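YesW protein (Bacillus subtilis, PDB 2ZUX) cleaves the rhamnogalacturonan backbone of plant cell-wall pectin by endo-type elimination, releasing oligosaccharides and requiring calcium or manganese. Local coordinates at residues S329-D334 with L366-L371; L549-Q554 with Q560-S565. One frame throughout, in Å; residues are numbered along the deposited sequence.

Contact 1: residues S329-D334 with L366-L371; sequences SIADVD and LHTGDL. With CA (calcium ion), chain L; CA (calcium ion), chain K; CA (calcium ion), chain J.
Ser329 and Thr368 meet tip to tip through their hydroxyls, OG of Ser329 lying 3.0 Å from OG1 of Thr368, close enough for a hydrogen bond whose proton is not settled. Both oxygens stand beside their own backbone N (chi1 -53° for Ser329, -60° for Thr368), which turns each hydroxyl to the other strand. The same torsion puts the methyl CG2 of Thr368 on the far side from its N, where it approaches CB of Ala331 at 4.3 Å. Leu366 closes the other end, its CD2 resting 3.7 Å from OG of Ser329. Small residues suit strand 329-331 here: serine offers one polar atom on a short stem and alanine a single methyl, which fits the approach of the axes of strands 329-331 and 366-369 to 7.6 Å, their directions 10° from parallel. One water joins OG of Ser329 to the backbone of the partner, accepting from Thr368 N at 2.9 Å; a second, held at 2.8 Å by OG of Ser329, reaches Leu366 O weakly. The buried serine hydroxyl thus has three polar neighbours, Thr368 OG1 and two waters, with the methyl CD2 of Leu366 beside them. Beyond the strands the two segments lead to separate calcium sites. OD1 of Asp332 (2.3 Å) and OD1 of Asp334 bind one ion, completed by Asp336, Glu340 and Lys338 O in a DxDxDG loop; OD2 of Asp334 turns to a second ion, so its carboxylate bridges two metals. Asp370 OD1 binds a third calcium at 2.4 Å. The two strands are the first of successive four-stranded blades of the beta-propeller: 329-331 pairs with 340-343, 366-369 with 379-383, and Ile342 and Val380 pack against Thr368 from those neighbouring strands.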
loop_
_atom_site.group_PDB
_atom_site.type_symbol
_atom_site.label_atom_id
_atom_site.label_comp_id
_atom_site.label_asym_id
_atom_site.label_seq_id
_atom_site.Cartn_x
_atom_site.Cartn_y
_atom_site.Cartn_z
ATOM N N SER A 329 7.563 -6.732 -1.798
ATOM C CA SER A 329 7.460 -5.715 -2.836
ATOM C C SER A 329 7.268 -6.401 -4.177
ATOM O O SER A 329 7.550 -7.594 -4.321
ATOM C CB SER A 329 8.722 -4.861 -2.918
ATOM O OG SER A 329 9.091 -4.304 -1.663
ATOM N N ILE A 330 6.783 -5.637 -5.153
ATOM C CA ILE A 330 6.553 -6.144 -6.506
ATOM C C ILE A 330 7.097 -5.123 -7.484
ATOM O O ILE A 330 6.736 -3.948 -7.418
ATOM C CB ILE A 330 5.044 -6.319 -6.799
ATOM C CG1 ILE A 330 4.339 -7.126 -5.710
ATOM C CG2 ILE A 330 4.840 -6.935 -8.187
ATOM C CD1 ILE A 330 4.651 -8.588 -5.722
ATOM N N ALA A 331 7.949 -5.568 -8.401
ATOM C CA ALA A 331 8.557 -4.660 -9.365
ATOM C C ALA A 331 9.162 -5.444 -10.504
ATOM O O ALA A 331 9.581 -6.592 -10.330
ATOM C CB ALA A 331 9.641 -3.806 -8.700
ATOM N N ASP A 332 9.252 -4.804 -11.665
ATOM C CA ASP A 332 10.023 -5.368 -12.763
ATOM C C ASP A 332 11.483 -5.032 -12.488
ATOM O O ASP A 332 11.923 -3.900 -12.703
ATOM C CB ASP A 332 9.566 -4.786 -14.100
ATOM C CG ASP A 332 10.426 -5.252 -15.263
ATOM O OD1 ASP A 332 11.151 -6.255 -15.121
ATOM O OD2 ASP A 332 10.376 -4.603 -16.328
ATOM N N VAL A 333 12.224 -6.013 -11.988
ATOM C CA VAL A 333 13.608 -5.791 -11.574
ATOM C C VAL A 333 14.610 -6.159 -12.663
ATOM O O VAL A 333 15.733 -5.675 -12.648
ATOM C CB VAL A 333 13.967 -6.570 -10.273
ATOM C CG1 VAL A 333 13.040 -6.169 -9.127
ATOM C CG2 VAL A 333 13.962 -8.094 -10.502
ATOM N N ASP A 334 14.203 -7.017 -13.595
ATOM C CA ASP A 334 15.134 -7.548 -14.600
ATOM C C ASP A 334 14.950 -6.942 -15.991
ATOM O O ASP A 334 15.654 -7.319 -16.933
ATOM C CB ASP A 334 15.099 -9.091 -14.628
ATOM C CG ASP A 334 13.727 -9.646 -14.951
ATOM O OD1 ASP A 334 12.856 -8.863 -15.376
ATOM O OD2 ASP A 334 13.510 -10.869 -14.781
ATOM N N LEU A 366 11.174 -3.379 4.547
ATOM C CA LEU A 366 11.630 -3.687 3.197
ATOM C C LEU A 366 11.319 -2.514 2.290
ATOM O O LEU A 366 10.209 -1.975 2.335
ATOM C CB LEU A 366 10.866 -4.906 2.694
ATOM C CG LEU A 366 11.244 -5.544 1.360
ATOM C CD1 LEU A 366 12.650 -6.132 1.423
ATOM C CD2 LEU A 366 10.242 -6.618 1.025
ATOM N N HIS A 367 12.289 -2.129 1.462
ATOM C CA HIS A 367 12.140 -1.014 0.525
ATOM C C HIS A 367 12.730 -1.372 -0.829
ATOM O O HIS A 367 13.930 -1.612 -0.933
ATOM C CB HIS A 367 12.833 0.215 1.101
ATOM C CG HIS A 367 12.160 0.714 2.327
ATOM N ND1 HIS A 367 12.483 0.299 3.602
ATOM C CD2 HIS A 367 11.092 1.530 2.451
ATOM C CE1 HIS A 367 11.655 0.870 4.459
ATOM N NE2 HIS A 367 10.800 1.616 3.784
ATOM N N THR A 368 11.878 -1.413 -1.851
ATOM C CA THR A 368 12.294 -1.714 -3.219
ATOM C C THR A 368 11.971 -0.518 -4.104
ATOM O O THR A 368 10.805 -0.146 -4.251
ATOM C CB THR A 368 11.560 -2.946 -3.760
ATOM O OG1 THR A 368 11.846 -4.079 -2.928
ATOM C CG2 THR A 368 11.997 -3.252 -5.183
ATOM N N GLY A 369 13.001 0.089 -4.682
ATOM C CA GLY A 369 12.804 1.236 -5.562
ATOM C C GLY A 369 14.108 1.576 -6.234
ATOM O O GLY A 369 15.050 0.782 -6.209
ATOM N N ASP A 370 14.170 2.749 -6.857
ATOM C CA ASP A 370 15.440 3.195 -7.397
ATOM C C ASP A 370 16.117 3.995 -6.308
ATOM O O ASP A 370 15.927 5.211 -6.194
ATOM C CB ASP A 370 15.306 3.996 -8.689
ATOM C CG ASP A 370 16.637 4.143 -9.385
ATOM O OD1 ASP A 370 17.633 3.606 -8.849
ATOM O OD2 ASP A 370 16.698 4.773 -10.461
ATOM N N LEU A 371 16.862 3.277 -5.472
ATOM C CA LEU A 371 17.479 3.855 -4.287
ATOM C C LEU A 371 18.807 4.507 -4.643
ATOM O O LEU A 371 19.158 5.566 -4.112
ATOM C CB LEU A 371 17.668 2.778 -3.208
ATOM C CG LEU A 371 16.473 1.870 -2.863
ATOM C CD1 LEU A 371 16.799 0.922 -1.701
ATOM C CD2 LEU A 371 15.214 2.693 -2.546
HETATM CA CA CA L . 10.791 -8.505 -14.972
HETATM CA CA CA K . 11.413 -12.021 -15.224
HETATM CA CA CA J . 19.390 2.124 -9.370
HETATM O O HOH W 1 9.016 -1.524 -1.317
HETATM O O HOH W 2 7.830 -3.752 0.773
HETATM O O HOH W 3 18.911 3.400 -11.384
#

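Contact 2: residues L549-Q554 with Q560-S565; sequences LGIAWQ and QPPHTS
At the centre of the beta-propeller, the one regular helix, 547-553, is met by the loop that follows it, Trp553 and Gly550 lying against Gln560 and Pro562. The indole of Trp553 sits with CG between its backbone N and carbonyl carbon (chi1 55°), folding the ring back over the helix so that CA of Gly550 lies 3.3 Å above the plane, toward the rim of one face. Its rim then points at the loop: CZ3 is 3.4 Å from O of Gln560 and CH2 is 3.6 Å from O of Pro561, both carbonyl oxygens near the ring plane. Tryptophan suits this place because its long flat ring reaches from the helix to the loop and its C-H edge carries a slight positive charge. Gly550, with no side chain, lets the ring of Pro562 come close to the helix backbone, their CA atoms being 4.8 Å apart. Around that proline, CD1 of Ile551 touches CG of Pro562 at 3.7 Å. The extended chain of Gln554, CG anti to the backbone N (chi1 -169°), crosses Pro562 obliquely and brings NE2 near CD of the ring. A buried water ties the two segments together: it donates to O of Gly550 and to O of Gln560 at 2.8 Å, and accepts from NE2 of Gln554 at 3.0 Å. That amide also donates to Gln504 O, so NE2 is held by two hydrogen bonds. A second water accepts from N of Gln560 and reaches O of Trp553. The loop comes just after the turn whose Asn555, Ala557 and Asn559 bind calcium and Tyr558 the substrate. Ile551 and Pro562 supply the apolar contact, and the indole edge faces two carbonyl oxygens. No direct hydrogen bond joins the two segments; two waters bridge them instead, which implies that bound water is part of the fit.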
loop_
_atom_site.group_PDB
_atom_site.type_symbol
_atom_site.label_atom_id
_atom_site.label_comp_id
_atom_site.label_asym_id
_atom_site.label_seq_id
_atom_site.Cartn_x
_atom_site.Cartn_y
_atom_site.Cartn_z
ATOM N N LEU A 549 1.262 -0.595 -7.311
ATOM C CA LEU A 549 1.298 -1.919 -6.703
ATOM C C LEU A 549 1.600 -1.841 -5.210
ATOM O O LEU A 549 1.068 -2.637 -4.442
ATOM C CB LEU A 549 2.286 -2.842 -7.429
ATOM C CG LEU A 549 1.966 -3.034 -8.919
ATOM C CD1 LEU A 549 2.997 -3.958 -9.550
ATOM C CD2 LEU A 549 0.563 -3.575 -9.135
ATOM N N GLY A 550 2.435 -0.882 -4.811
ATOM C CA GLY A 550 2.688 -0.618 -3.390
ATOM C C GLY A 550 1.439 -0.230 -2.614
ATOM O O GLY A 550 1.255 -0.650 -1.462
ATOM N N ILE A 551 0.556 0.534 -3.247
ATOM C CA ILE A 551 -0.697 0.894 -2.584
ATOM C C ILE A 551 -1.546 -0.365 -2.395
ATOM O O ILE A 551 -2.139 -0.560 -1.333
ATOM C CB ILE A 551 -1.455 2.005 -3.338
ATOM C CG1 ILE A 551 -0.585 3.268 -3.439
ATOM C CG2 ILE A 551 -2.790 2.294 -2.654
ATOM C CD1 ILE A 551 0.058 3.731 -2.129
ATOM N N ALA A 552 -1.556 -1.249 -3.391
ATOM C CA ALA A 552 -2.304 -2.493 -3.246
ATOM C C ALA A 552 -1.798 -3.360 -2.089
ATOM O O ALA A 552 -2.610 -3.962 -1.396
ATOM C CB ALA A 552 -2.322 -3.283 -4.555
ATOM N N TRP A 553 -0.478 -3.424 -1.872
ATOM C CA TRP A 553 0.030 -4.232 -0.757
ATOM C C TRP A 553 0.266 -3.460 0.538
ATOM O O TRP A 553 0.719 -4.051 1.520
ATOM C CB TRP A 553 1.254 -5.111 -1.118
ATOM C CG TRP A 553 2.470 -4.438 -1.716
ATOM C CD1 TRP A 553 2.983 -4.695 -2.958
ATOM C CD2 TRP A 553 3.374 -3.485 -1.103
ATOM N NE1 TRP A 553 4.113 -3.959 -3.164
ATOM C CE2 TRP A 553 4.368 -3.190 -2.059
ATOM C CE3 TRP A 553 3.413 -2.821 0.139
ATOM C CZ2 TRP A 553 5.407 -2.285 -1.814
ATOM C CZ3 TRP A 553 4.441 -1.905 0.375
ATOM C CH2 TRP A 553 5.417 -1.648 -0.606
ATOM N N GLN A 554 -0.063 -2.168 0.573
ATOM C CA GLN A 554 0.231 -1.394 1.783
ATOM C C GLN A 554 -0.367 -2.023 3.043
ATOM O O GLN A 554 0.282 -2.059 4.098
ATOM C CB GLN A 554 -0.209 0.064 1.666
ATOM C CG GLN A 554 0.347 0.913 2.807
ATOM C CD GLN A 554 0.084 2.384 2.597
ATOM O OE1 GLN A 554 -0.582 3.034 3.410
ATOM N NE2 GLN A 554 0.590 2.923 1.491
ATOM N N GLN A 560 4.146 -1.335 4.871
ATOM C CA GLN A 560 5.339 -0.599 4.445
ATOM C C GLN A 560 4.940 0.523 3.499
ATOM O O GLN A 560 3.923 0.412 2.814
ATOM C CB GLN A 560 6.316 -1.532 3.728
ATOM C CG GLN A 560 6.857 -2.644 4.612
ATOM C CD GLN A 560 7.667 -2.127 5.773
ATOM O OE1 GLN A 560 8.715 -1.506 5.590
ATOM N NE2 GLN A 560 7.183 -2.376 6.985
ATOM N N PRO A 561 5.744 1.603 3.461
ATOM C CA PRO A 561 5.439 2.725 2.583
ATOM C C PRO A 561 5.688 2.409 1.112
ATOM O O PRO A 561 6.492 1.527 0.793
ATOM C CB PRO A 561 6.412 3.814 3.059
ATOM C CG PRO A 561 7.586 3.056 3.610
ATOM C CD PRO A 561 6.972 1.841 4.256
ATOM N N PRO A 562 5.002 3.122 0.214
ATOM C CA PRO A 562 5.163 2.871 -1.214
ATOM C C PRO A 562 6.362 3.588 -1.819
ATOM O O PRO A 562 6.836 4.600 -1.286
ATOM C CB PRO A 562 3.858 3.408 -1.801
ATOM C CG PRO A 562 3.496 4.552 -0.882
ATOM C CD PRO A 562 3.985 4.155 0.494
ATOM N N HIS A 563 6.834 3.049 -2.940
ATOM C CA HIS A 563 7.946 3.607 -3.700
ATOM C C HIS A 563 7.601 3.715 -5.174
ATOM O O HIS A 563 6.731 3.006 -5.670
ATOM C CB HIS A 563 9.178 2.723 -3.522
ATOM C CG HIS A 563 9.860 2.931 -2.214
ATOM N ND1 HIS A 563 9.667 2.121 -1.116
ATOM C CD2 HIS A 563 10.715 3.902 -1.824
ATOM C CE1 HIS A 563 10.383 2.587 -0.105
ATOM N NE2 HIS A 563 11.026 3.665 -0.510
ATOM N N THR A 564 8.295 4.605 -5.871
ATOM C CA THR A 564 8.135 4.743 -7.317
ATOM C C THR A 564 9.142 3.855 -8.066
ATOM O O THR A 564 10.190 3.472 -7.525
ATOM C CB THR A 564 8.297 6.215 -7.745
ATOM O OG1 THR A 564 9.483 6.747 -7.155
ATOM C CG2 THR A 564 7.109 7.038 -7.285
ATOM N N SER A 565 8.819 3.540 -9.318
ATOM C CA SER A 565 9.702 2.730 -10.159
ATOM C C SER A 565 10.945 3.490 -10.609
ATOM O O SER A 565 11.930 2.866 -11.037
ATOM C CB SER A 565 8.947 2.240 -11.394
ATOM O OG SER A 565 8.637 3.307 -12.269
HETATM O O HOH W 4 2.620 1.069 0.366
HETATM O O HOH W 5 2.753 -3.974 3.585
#

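Overall arrangement
Along the chain contact 1 closes before contact 2 opens, their centres about 10 Å apart within the same C-terminal propeller domain. Contact 1 joins two successive blades about 14 Å from the centre of the chain, whereas contact 2 lies about 4 Å from it. They touch directly: OE1 of Gln560 probably accepts a hydrogen bond from N of Leu366, 3.3 Å away, while its NE2 is hydrogen-bonded to O of Tyr558, and CB of His563 packs against O of Thr368. The loop 560-565 thus links the central helix to the inner strand 366-369. A bound rhamnose lies about 11 Å from the side chain of Gln560, and a calcium about 8 Å from that of Gln554.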